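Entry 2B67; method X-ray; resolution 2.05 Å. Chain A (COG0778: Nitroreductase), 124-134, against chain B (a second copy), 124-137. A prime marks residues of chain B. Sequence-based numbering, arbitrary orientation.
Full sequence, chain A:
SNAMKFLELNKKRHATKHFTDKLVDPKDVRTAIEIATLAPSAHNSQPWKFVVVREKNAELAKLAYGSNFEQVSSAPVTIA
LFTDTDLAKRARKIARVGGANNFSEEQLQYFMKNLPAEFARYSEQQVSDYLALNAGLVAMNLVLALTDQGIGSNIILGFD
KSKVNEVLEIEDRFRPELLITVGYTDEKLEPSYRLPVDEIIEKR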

# COMPACT_ATOMS: atom_id res chain seq x y z
N GLU A 124 8.81 6.15 -17.68
CA GLU A 124 9.63 5.81 -16.52
C GLU A 124 8.95 6.15 -15.18
O GLU A 124 9.12 5.40 -14.21
CB GLU A 124 11.02 6.43 -16.62
CG GLU A 124 12.04 5.43 -17.14
CD GLU A 124 13.47 5.92 -17.02
OE1 GLU A 124 13.96 6.51 -18.01
OE2 GLU A 124 14.09 5.70 -15.93
N GLN A 125 8.18 7.24 -15.14
CA GLN A 125 7.45 7.63 -13.95
C GLN A 125 6.31 6.66 -13.73
O GLN A 125 6.04 6.30 -12.60
CB GLN A 125 6.91 9.07 -14.03
CG GLN A 125 6.12 9.48 -12.75
CD GLN A 125 5.22 10.72 -12.92
OE1 GLN A 125 5.56 11.65 -13.65
NE2 GLN A 125 4.07 10.73 -12.21
N GLN A 126 5.64 6.25 -14.81
CA GLN A 126 4.52 5.30 -14.70
C GLN A 126 4.96 3.98 -14.11
O GLN A 126 4.33 3.52 -13.17
CB GLN A 126 3.81 5.08 -16.03
CG GLN A 126 2.91 6.25 -16.44
CD GLN A 126 2.25 6.06 -17.82
OE1 GLN A 126 2.60 5.16 -18.57
NE2 GLN A 126 1.26 6.90 -18.14
N VAL A 127 6.04 3.41 -14.64
CA VAL A 127 6.67 2.21 -14.07
C VAL A 127 7.05 2.38 -12.59
O VAL A 127 6.70 1.54 -11.74
CB VAL A 127 7.90 1.73 -14.89
CG1 VAL A 127 8.62 0.57 -14.17
CG2 VAL A 127 7.44 1.22 -16.23
N SER A 128 7.76 3.47 -12.28
CA SER A 128 8.27 3.69 -10.94
C SER A 128 7.12 3.84 -9.90
O SER A 128 7.23 3.33 -8.77
CB SER A 128 9.18 4.94 -10.90
OG SER A 128 9.83 5.02 -9.64
N ASP A 129 6.07 4.57 -10.28
CA ASP A 129 4.84 4.74 -9.48
C ASP A 129 4.08 3.45 -9.28
O ASP A 129 3.53 3.18 -8.19
CB ASP A 129 3.88 5.78 -10.11
CG ASP A 129 4.40 7.24 -9.98
OD1 ASP A 129 5.46 7.48 -9.36
OD2 ASP A 129 3.75 8.17 -10.52
N TYR A 130 4.04 2.64 -10.34
CA TYR A 130 3.33 1.35 -10.35
C TYR A 130 3.98 0.41 -9.31
O TYR A 130 3.31 -0.17 -8.46
CB TYR A 130 3.40 0.77 -11.76
CG TYR A 130 2.70 -0.51 -12.04
CD1 TYR A 130 1.46 -0.52 -12.69
CD2 TYR A 130 3.29 -1.73 -11.73
CE1 TYR A 130 0.80 -1.75 -13.01
CE2 TYR A 130 2.65 -2.96 -12.01
CZ TYR A 130 1.43 -2.96 -12.69
OH TYR A 130 0.82 -4.21 -12.96
N LEU A 131 5.29 0.33 -9.36
CA LEU A 131 6.01 -0.54 -8.43
C LEU A 131 5.85 -0.03 -6.98
O LEU A 131 5.62 -0.81 -6.05
CB LEU A 131 7.48 -0.60 -8.83
CG LEU A 131 7.83 -1.26 -10.18
CD1 LEU A 131 9.36 -1.21 -10.37
CD2 LEU A 131 7.36 -2.69 -10.33
N ALA A 132 5.95 1.29 -6.81
CA ALA A 132 5.86 1.87 -5.47
C ALA A 132 4.46 1.64 -4.88
O ALA A 132 4.31 1.30 -3.69
CB ALA A 132 6.23 3.37 -5.49
N LEU A 133 3.44 1.81 -5.71
CA LEU A 133 2.08 1.61 -5.26
C LEU A 133 1.84 0.18 -4.84
O LEU A 133 1.31 -0.07 -3.75
CB LEU A 133 1.04 2.08 -6.29
CG LEU A 133 -0.34 2.08 -5.59
CD1 LEU A 133 -1.08 3.39 -5.78
CD2 LEU A 133 -1.12 0.88 -6.05
N ASN A 134 2.19 -0.76 -5.70
CA ASN A 134 1.99 -2.19 -5.40
C ASN A 134 2.80 -2.63 -4.17
O ASN A 134 2.38 -3.50 -3.43
CB ASN A 134 2.31 -3.05 -6.65
CG ASN A 134 1.23 -2.91 -7.75
OD1 ASN A 134 0.12 -3.42 -7.59
ND2 ASN A 134 1.53 -2.16 -8.82
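Chain B, residues 124-137: EQQVSDYLALNAGL

How does chain B lie on chain A? Residues 124-137 of chain B form a helix, as do residues 124-134 of chain A, and the two run in broadly the same direction, their axes crossing at -34° and approaching to 6.9 Å. At three positions a residue has its own copy as nearest neighbour across the contact: the CA atoms of Gln125 and Gln125′ are 6.9 Å apart, those of Asp129 and Asp129′ 5.4 Å, and those of Leu133 and Leu133′ 4.5 Å. The helices therefore converge toward Leu133. Within each helix the backbone amides from Ser128 and Ser128′ onward are satisfied by the carbonyl four residues earlier, as in Leu133 N to Asp129 O at 2.8 Å and Leu133′ N to Asp129′ O at 2.9 Å.

Which side chains exchange hydrogen bonds? The serine of each chain does so with the aspartate of the other: Ser128 with Asp129′, and Ser128′ with Asp129. Ser128 OG donates to Asp129′ OD1 at 2.5 Å, and Ser128′ OG donates to Asp129 OD1 at 2.6 Å. CA-to-CB of each serine points toward the partner helix; that of each aspartate points sideways, but the carboxylate end comes nearer. Both serine hydroxyls also have hydrogen bonds elsewhere in the structure.

What do these bonds do for the aspartates? They give each OD1 a donor, although Asp129 OD1 and Asp129′ OD1 lie only 3.7 Å apart and bring like charges together. In chain A the other carboxylate oxygen is served from within the helix: Gln125 NE2 donates to Asp129 OD2 at 3.1 Å, nearly straight at 168°. The same NE2 of Gln125 lies 3.4 Å from Ser128′ OG.

How can the backbones come so close around Leu133? Small residues line the approach. Ala132 CB meets Ala132′ CB at 3.9 Å, and each methyl also rests on a carbonyl, with Ala132 CB to Asp129′ O and Ala132′ CB to Asp129 O both at 3.5 Å. Those carbonyls already accept the Leu133 and Leu133′ amides within their own helices. CA-H...O contacts reach across in both directions: Leu133′ CA to Ala132 O at 3.3 Å, and Leu133 CA to Ala132′ O at 3.5 Å. Further along, Gly136′ CA sits 3.5 Å from Leu133 O; an ideal CB on this glycine would clash with that oxygen at 2.1 Å. Beside it, Leu133 CD1 packs on Ala135′ CB at 4.0 Å.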

# COMPACT_ATOMS: atom_id res chain seq x y z
N GLU B 124 12.27 14.71 -8.01
CA GLU B 124 10.93 14.55 -8.54
C GLU B 124 10.43 13.08 -8.45
O GLU B 124 9.31 12.85 -8.02
CB GLU B 124 10.89 14.98 -10.00
CG GLU B 124 11.03 16.48 -10.23
CD GLU B 124 10.80 16.86 -11.69
OE1 GLU B 124 10.54 15.95 -12.53
OE2 GLU B 124 10.88 18.09 -12.00
N GLN B 125 11.28 12.12 -8.84
CA GLN B 125 10.93 10.68 -8.80
C GLN B 125 10.73 10.20 -7.36
O GLN B 125 9.82 9.43 -7.07
CB GLN B 125 12.02 9.82 -9.46
CG GLN B 125 11.61 8.34 -9.60
CD GLN B 125 12.78 7.35 -9.67
OE1 GLN B 125 12.78 6.31 -8.99
NE2 GLN B 125 13.78 7.67 -10.49
N GLN B 126 11.60 10.64 -6.46
CA GLN B 126 11.51 10.30 -5.06
C GLN B 126 10.18 10.76 -4.48
O GLN B 126 9.50 9.99 -3.80
CB GLN B 126 12.68 10.89 -4.28
CG GLN B 126 12.85 10.29 -2.88
CD GLN B 126 14.10 10.77 -2.17
OE1 GLN B 126 14.34 10.39 -1.01
NE2 GLN B 126 14.92 11.62 -2.87
N VAL B 127 9.81 12.01 -4.75
CA VAL B 127 8.51 12.48 -4.37
C VAL B 127 7.36 11.66 -4.99
O VAL B 127 6.45 11.29 -4.27
CB VAL B 127 8.30 13.95 -4.69
CG1 VAL B 127 6.85 14.31 -4.41
CG2 VAL B 127 9.25 14.82 -3.81
N SER B 128 7.42 11.38 -6.30
CA SER B 128 6.39 10.56 -6.94
C SER B 128 6.26 9.16 -6.31
O SER B 128 5.14 8.66 -6.09
CB SER B 128 6.67 10.44 -8.46
OG SER B 128 5.49 10.12 -9.19
N ASP B 129 7.39 8.53 -6.05
CA ASP B 129 7.41 7.20 -5.45
C ASP B 129 6.85 7.22 -4.02
O ASP B 129 6.17 6.27 -3.60
CB ASP B 129 8.83 6.65 -5.42
CG ASP B 129 9.34 6.22 -6.80
OD1 ASP B 129 8.65 6.39 -7.85
OD2 ASP B 129 10.49 5.70 -6.81
N TYR B 130 7.15 8.29 -3.29
CA TYR B 130 6.69 8.49 -1.89
C TYR B 130 5.14 8.56 -1.81
O TYR B 130 4.51 7.90 -0.99
CB TYR B 130 7.36 9.77 -1.34
CG TYR B 130 7.09 10.14 0.09
CD1 TYR B 130 8.03 9.84 1.09
CD2 TYR B 130 5.92 10.83 0.45
CE1 TYR B 130 7.79 10.20 2.42
CE2 TYR B 130 5.67 11.18 1.80
CZ TYR B 130 6.61 10.86 2.76
OH TYR B 130 6.40 11.23 4.07
N LEU B 131 4.54 9.34 -2.69
CA LEU B 131 3.08 9.47 -2.71
C LEU B 131 2.44 8.16 -3.15
O LEU B 131 1.48 7.72 -2.54
CB LEU B 131 2.65 10.63 -3.62
CG LEU B 131 3.23 12.03 -3.31
CD1 LEU B 131 2.70 12.99 -4.35
CD2 LEU B 131 2.86 12.51 -1.90
N ALA B 132 2.99 7.54 -4.19
CA ALA B 132 2.45 6.26 -4.70
C ALA B 132 2.46 5.18 -3.62
O ALA B 132 1.44 4.50 -3.40
CB ALA B 132 3.22 5.80 -5.96
N LEU B 133 3.58 5.05 -2.92
CA LEU B 133 3.69 4.02 -1.88
C LEU B 133 2.72 4.24 -0.72
O LEU B 133 2.06 3.29 -0.24
CB LEU B 133 5.13 3.90 -1.37
CG LEU B 133 5.40 2.65 -0.50
CD1 LEU B 133 6.71 1.97 -0.94
CD2 LEU B 133 5.46 3.13 0.93
N ASN B 134 2.67 5.47 -0.24
CA ASN B 134 1.70 5.86 0.79
C ASN B 134 0.25 5.66 0.36
O ASN B 134 -0.58 5.26 1.18
CB ASN B 134 1.96 7.28 1.30
CG ASN B 134 3.20 7.36 2.18
OD1 ASN B 134 3.22 6.80 3.27
ND2 ASN B 134 4.23 8.03 1.71
N ALA B 135 -0.06 5.90 -0.91
CA ALA B 135 -1.39 5.58 -1.44
C ALA B 135 -1.69 4.09 -1.38
O ALA B 135 -2.79 3.72 -1.02
CB ALA B 135 -1.59 6.10 -2.90
N GLY B 136 -0.73 3.25 -1.78
CA GLY B 136 -0.86 1.79 -1.68
C GLY B 136 -1.11 1.35 -0.23
O GLY B 136 -1.99 0.49 0.03
N LEU B 137 -0.38 1.92 0.73
CA LEU B 137 -0.58 1.50 2.13
C LEU B 137 -2.02 1.73 2.60
O LEU B 137 -2.63 0.85 3.20
CB LEU B 137 0.36 2.24 3.09
CG LEU B 137 1.87 2.02 2.95
CD1 LEU B 137 2.64 3.12 3.77
CD2 LEU B 137 2.23 0.61 3.44